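Local structure of dihydropteridine reductase (Caenorhabditis elegans, 1OOE) at residues His192-His204 with Lys223-Pro235. The protein probably catalyses the NADH- or NADPH-dependent reduction of quinonoid dihydrobiopterin to tetrahydrobiopterin, as a homodimer of the short-chain dehydrogenase/reductase family. Numbering follows the deposited sequence. Where two conformers were deposited one is given.
Sequences HSSWTPLSFISEH and KITTENGTSTITP
The ring of F200 turns one face to S231 of the C-terminal beta hairpin, with S231 CB 3.4 Å from its centroid and only 10° off the ring normal, a CH-pi contact. With CG anti to the backbone N (chi1 -175°), the phenyl drops from the first turn of helix 198-210 onto the strands. I233 CG1 meets the ring edge at CE2, 3.6 Å away, while I224 CG2 approaches obliquely. H204 CE1 lies over the opposite face, offset toward the rim, so the phenyl is sandwiched between S231 and the imidazole. That imidazole is itself fixed: its ND1 donates to F200 O at 2.8 Å, from the other side of the carbonyl plane than H204 N, and I233 CD1 packs over one of its faces. Replacing F200 by an alanine is likely to leave S231 CB and I233 CG1 facing a gap and to strip the H204 ring of its neighbour at CE1. Next to F200 on the helix, I201 adds an apolar contact, its CD1 against I224 CD1.

Toward the hairpin turn the contact becomes polar. T196 OG1 and T226 OG1 are hydrogen-bonded at 2.7 Å, and T226 OG1 is also bonded to S231 OG, giving a short hydroxyl chain across both strands; a water joins T196 OG1 to I224 O. At the type I' turn from E227 to T230, G229 N donates to a lone pair of S193 O at 3.0 Å, nearly straight at 164°.

The hairpin pairs strand 221-227 with antiparallel strand 230-235, the outermost strand at this end of the Rossmann-type sheet within the chain. Helix 198-210 packs across the hairpin, and L198, S202 and E203 reach from that helix to helix 14-25.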
# COMPACT_ATOMS: atom_id res chain seq x y z
N HIS A 192 27.79 -8.74 15.82
CA HIS A 192 26.51 -9.33 16.20
C HIS A 192 25.91 -8.77 17.49
O HIS A 192 24.82 -9.17 17.90
CB HIS A 192 26.63 -10.85 16.31
CG HIS A 192 26.93 -11.52 15.00
ND1 HIS A 192 26.89 -12.89 14.84
CD2 HIS A 192 27.28 -11.01 13.80
CE1 HIS A 192 27.21 -13.19 13.59
NE2 HIS A 192 27.44 -12.07 12.94
N SER A 193 26.62 -7.84 18.13
CA SER A 193 26.12 -7.25 19.37
C SER A 193 24.91 -6.36 19.07
O SER A 193 24.26 -5.84 19.99
CB SER A 193 27.21 -6.44 20.06
OG SER A 193 27.54 -5.28 19.30
N SER A 194 24.61 -6.17 17.79
CA SER A 194 23.48 -5.35 17.38
C SER A 194 22.48 -6.16 16.57
O SER A 194 21.57 -5.60 15.95
CB SER A 194 23.97 -4.15 16.56
OG SER A 194 24.65 -4.58 15.40
N TRP A 195 22.64 -7.48 16.57
CA TRP A 195 21.75 -8.37 15.85
C TRP A 195 20.72 -8.99 16.78
O TRP A 195 21.07 -9.51 17.84
CB TRP A 195 22.57 -9.49 15.18
CG TRP A 195 23.33 -9.04 13.97
CD1 TRP A 195 23.74 -7.78 13.67
CD2 TRP A 195 23.76 -9.87 12.88
NE1 TRP A 195 24.39 -7.76 12.46
CE2 TRP A 195 24.42 -9.04 11.95
CE3 TRP A 195 23.64 -11.24 12.60
CZ2 TRP A 195 24.96 -9.53 10.76
CZ3 TRP A 195 24.18 -11.73 11.42
CH2 TRP A 195 24.83 -10.87 10.51
N THR A 196 19.44 -8.95 16.39
CA THR A 196 18.38 -9.52 17.22
C THR A 196 18.26 -11.03 17.00
O THR A 196 18.12 -11.49 15.87
CB THR A 196 17.00 -8.87 16.90
OG1 THR A 196 17.07 -7.45 17.07
CG2 THR A 196 15.92 -9.43 17.83
N PRO A 197 18.33 -11.81 18.09
CA PRO A 197 18.21 -13.27 17.99
C PRO A 197 16.77 -13.61 17.63
O PRO A 197 15.84 -12.94 18.09
CB PRO A 197 18.56 -13.75 19.40
CG PRO A 197 19.43 -12.67 19.93
CD PRO A 197 18.74 -11.42 19.45
N LEU A 198 16.57 -14.64 16.82
CA LEU A 198 15.22 -15.03 16.44
C LEU A 198 14.41 -15.43 17.67
O LEU A 198 13.19 -15.21 17.72
CB LEU A 198 15.25 -16.18 15.43
CG LEU A 198 16.04 -15.92 14.13
CD1 LEU A 198 15.89 -17.12 13.20
CD2 LEU A 198 15.54 -14.65 13.45
N SER A 199 15.08 -16.01 18.66
CA SER A 199 14.41 -16.45 19.89
C SER A 199 13.76 -15.30 20.65
O SER A 199 12.79 -15.50 21.37
CB SER A 199 15.41 -17.17 20.81
OG SER A 199 16.43 -16.30 21.25
N PHE A 200 14.28 -14.09 20.48
CA PHE A 200 13.71 -12.93 21.16
C PHE A 200 12.28 -12.75 20.67
O PHE A 200 11.38 -12.45 21.45
CB PHE A 200 14.51 -11.67 20.83
CG PHE A 200 14.06 -10.44 21.58
CD1 PHE A 200 14.33 -10.30 22.94
CD2 PHE A 200 13.38 -9.42 20.93
CE1 PHE A 200 13.93 -9.16 23.64
CE2 PHE A 200 12.98 -8.27 21.61
CZ PHE A 200 13.25 -8.14 22.97
N ILE A 201 12.09 -12.94 19.36
CA ILE A 201 10.78 -12.81 18.74
C ILE A 201 9.85 -13.96 19.13
O ILE A 201 8.71 -13.73 19.54
CB ILE A 201 10.90 -12.76 17.19
CG1 ILE A 201 11.80 -11.59 16.78
CG2 ILE A 201 9.52 -12.63 16.56
CD1 ILE A 201 11.28 -10.24 17.19
N SER A 202 10.34 -15.19 19.01
CA SER A 202 9.53 -16.36 19.35
C SER A 202 9.06 -16.28 20.80
O SER A 202 7.90 -16.58 21.10
CB SER A 202 10.32 -17.65 19.13
OG SER A 202 10.71 -17.78 17.77
N GLU A 203 9.97 -15.89 21.68
CA GLU A 203 9.66 -15.76 23.10
C GLU A 203 8.57 -14.72 23.34
O GLU A 203 7.65 -14.95 24.13
CB GLU A 203 10.92 -15.41 23.89
CG GLU A 203 11.80 -16.62 24.19
CD GLU A 203 13.19 -16.24 24.64
OE1 GLU A 203 13.35 -15.20 25.30
OE2 GLU A 203 14.14 -16.99 24.33
N HIS A 204 8.65 -13.58 22.66
CA HIS A 204 7.63 -12.56 22.86
C HIS A 204 6.29 -12.98 22.28
O HIS A 204 5.25 -12.66 22.85
CB HIS A 204 8.07 -11.21 22.28
CG HIS A 204 8.96 -10.44 23.20
ND1 HIS A 204 10.28 -10.78 23.43
CD2 HIS A 204 8.71 -9.37 23.99
CE1 HIS A 204 10.79 -9.95 24.33
NE2 HIS A 204 9.86 -9.09 24.68
N LYS A 223 9.22 -1.32 16.76
CA LYS A 223 10.58 -1.33 16.24
C LYS A 223 11.46 -2.10 17.22
O LYS A 223 11.50 -1.80 18.41
CB LYS A 223 11.09 0.10 16.07
CG LYS A 223 12.45 0.21 15.40
CD LYS A 223 12.80 1.66 15.13
CE LYS A 223 14.16 1.81 14.46
NZ LYS A 223 14.45 3.25 14.17
N ILE A 224 12.17 -3.10 16.71
CA ILE A 224 13.01 -3.93 17.55
C ILE A 224 14.48 -3.72 17.24
O ILE A 224 14.93 -3.93 16.11
CB ILE A 224 12.64 -5.41 17.39
CG1 ILE A 224 11.15 -5.58 17.71
CG2 ILE A 224 13.50 -6.28 18.30
CD1 ILE A 224 10.63 -6.99 17.52
N THR A 225 15.23 -3.31 18.26
CA THR A 225 16.66 -3.04 18.12
C THR A 225 17.48 -3.79 19.16
O THR A 225 16.99 -4.17 20.22
CB THR A 225 16.94 -1.53 18.25
OG1 THR A 225 16.44 -1.06 19.51
CG2 THR A 225 16.27 -0.76 17.13
N THR A 226 18.75 -4.01 18.84
CA THR A 226 19.66 -4.70 19.74
C THR A 226 20.97 -3.92 19.80
O THR A 226 21.53 -3.55 18.77
CB THR A 226 19.95 -6.14 19.25
OG1 THR A 226 18.72 -6.86 19.11
CG2 THR A 226 20.84 -6.88 20.26
N GLU A 227 21.44 -3.64 21.02
CA GLU A 227 22.68 -2.91 21.22
C GLU A 227 23.38 -3.47 22.44
O GLU A 227 22.75 -3.65 23.49
CB GLU A 227 22.39 -1.42 21.43
CG GLU A 227 23.64 -0.57 21.61
CD GLU A 227 23.33 0.88 21.89
OE1 GLU A 227 22.67 1.53 21.05
OE2 GLU A 227 23.73 1.38 22.96
N ASN A 228 24.67 -3.76 22.31
CA ASN A 228 25.43 -4.33 23.41
C ASN A 228 24.84 -5.66 23.86
O ASN A 228 24.91 -6.02 25.04
CB ASN A 228 25.47 -3.36 24.59
CG ASN A 228 26.38 -2.17 24.34
OD1 ASN A 228 26.16 -1.38 23.42
ND2 ASN A 228 27.41 -2.03 25.17
N GLY A 229 24.25 -6.38 22.91
CA GLY A 229 23.66 -7.68 23.20
C GLY A 229 22.27 -7.67 23.81
O GLY A 229 21.67 -8.73 24.03
N THR A 230 21.74 -6.48 24.09
CA THR A 230 20.41 -6.38 24.69
C THR A 230 19.37 -5.91 23.67
O THR A 230 19.58 -4.91 22.98
CB THR A 230 20.43 -5.40 25.88
OG1 THR A 230 21.43 -5.81 26.82
CG2 THR A 230 19.08 -5.39 26.59
N SER A 231 18.26 -6.62 23.58
CA SER A 231 17.20 -6.26 22.64
C SER A 231 16.12 -5.41 23.29
O SER A 231 15.78 -5.59 24.46
CB SER A 231 16.57 -7.52 22.03
OG SER A 231 17.51 -8.23 21.25
N THR A 232 15.58 -4.47 22.52
CA THR A 232 14.54 -3.57 23.00
C THR A 232 13.41 -3.42 21.98
O THR A 232 13.66 -3.42 20.78
CB THR A 232 15.13 -2.17 23.29
OG1 THR A 232 16.19 -2.27 24.24
CG2 THR A 232 14.05 -1.24 23.83
N ILE A 233 12.18 -3.32 22.48
CA ILE A 233 11.01 -3.15 21.63
C ILE A 233 10.44 -1.76 21.93
O ILE A 233 10.03 -1.48 23.05
CB ILE A 233 9.93 -4.21 21.93
CG1 ILE A 233 10.51 -5.61 21.70
CG2 ILE A 233 8.70 -3.99 21.05
CD1 ILE A 233 9.54 -6.73 22.04
N THR A 234 10.41 -0.90 20.92
CA THR A 234 9.92 0.46 21.09
C THR A 234 8.77 0.80 20.15
O THR A 234 8.95 0.82 18.93
CB THR A 234 11.05 1.49 20.85
OG1 THR A 234 12.21 1.13 21.61
CG2 THR A 234 10.61 2.89 21.26
N PRO A 235 7.57 1.05 20.70
CA PRO A 235 6.42 1.40 19.86
C PRO A 235 6.70 2.73 19.15
O PRO A 235 7.25 3.65 19.76
CB PRO A 235 5.28 1.52 20.87
CG PRO A 235 5.68 0.58 21.95
CD PRO A 235 7.15 0.85 22.09
O HOH W 1 26.03 -3.20 19.41
O HOH W 2 19.53 -3.96 15.96
O HOH W 3 17.15 -5.38 15.33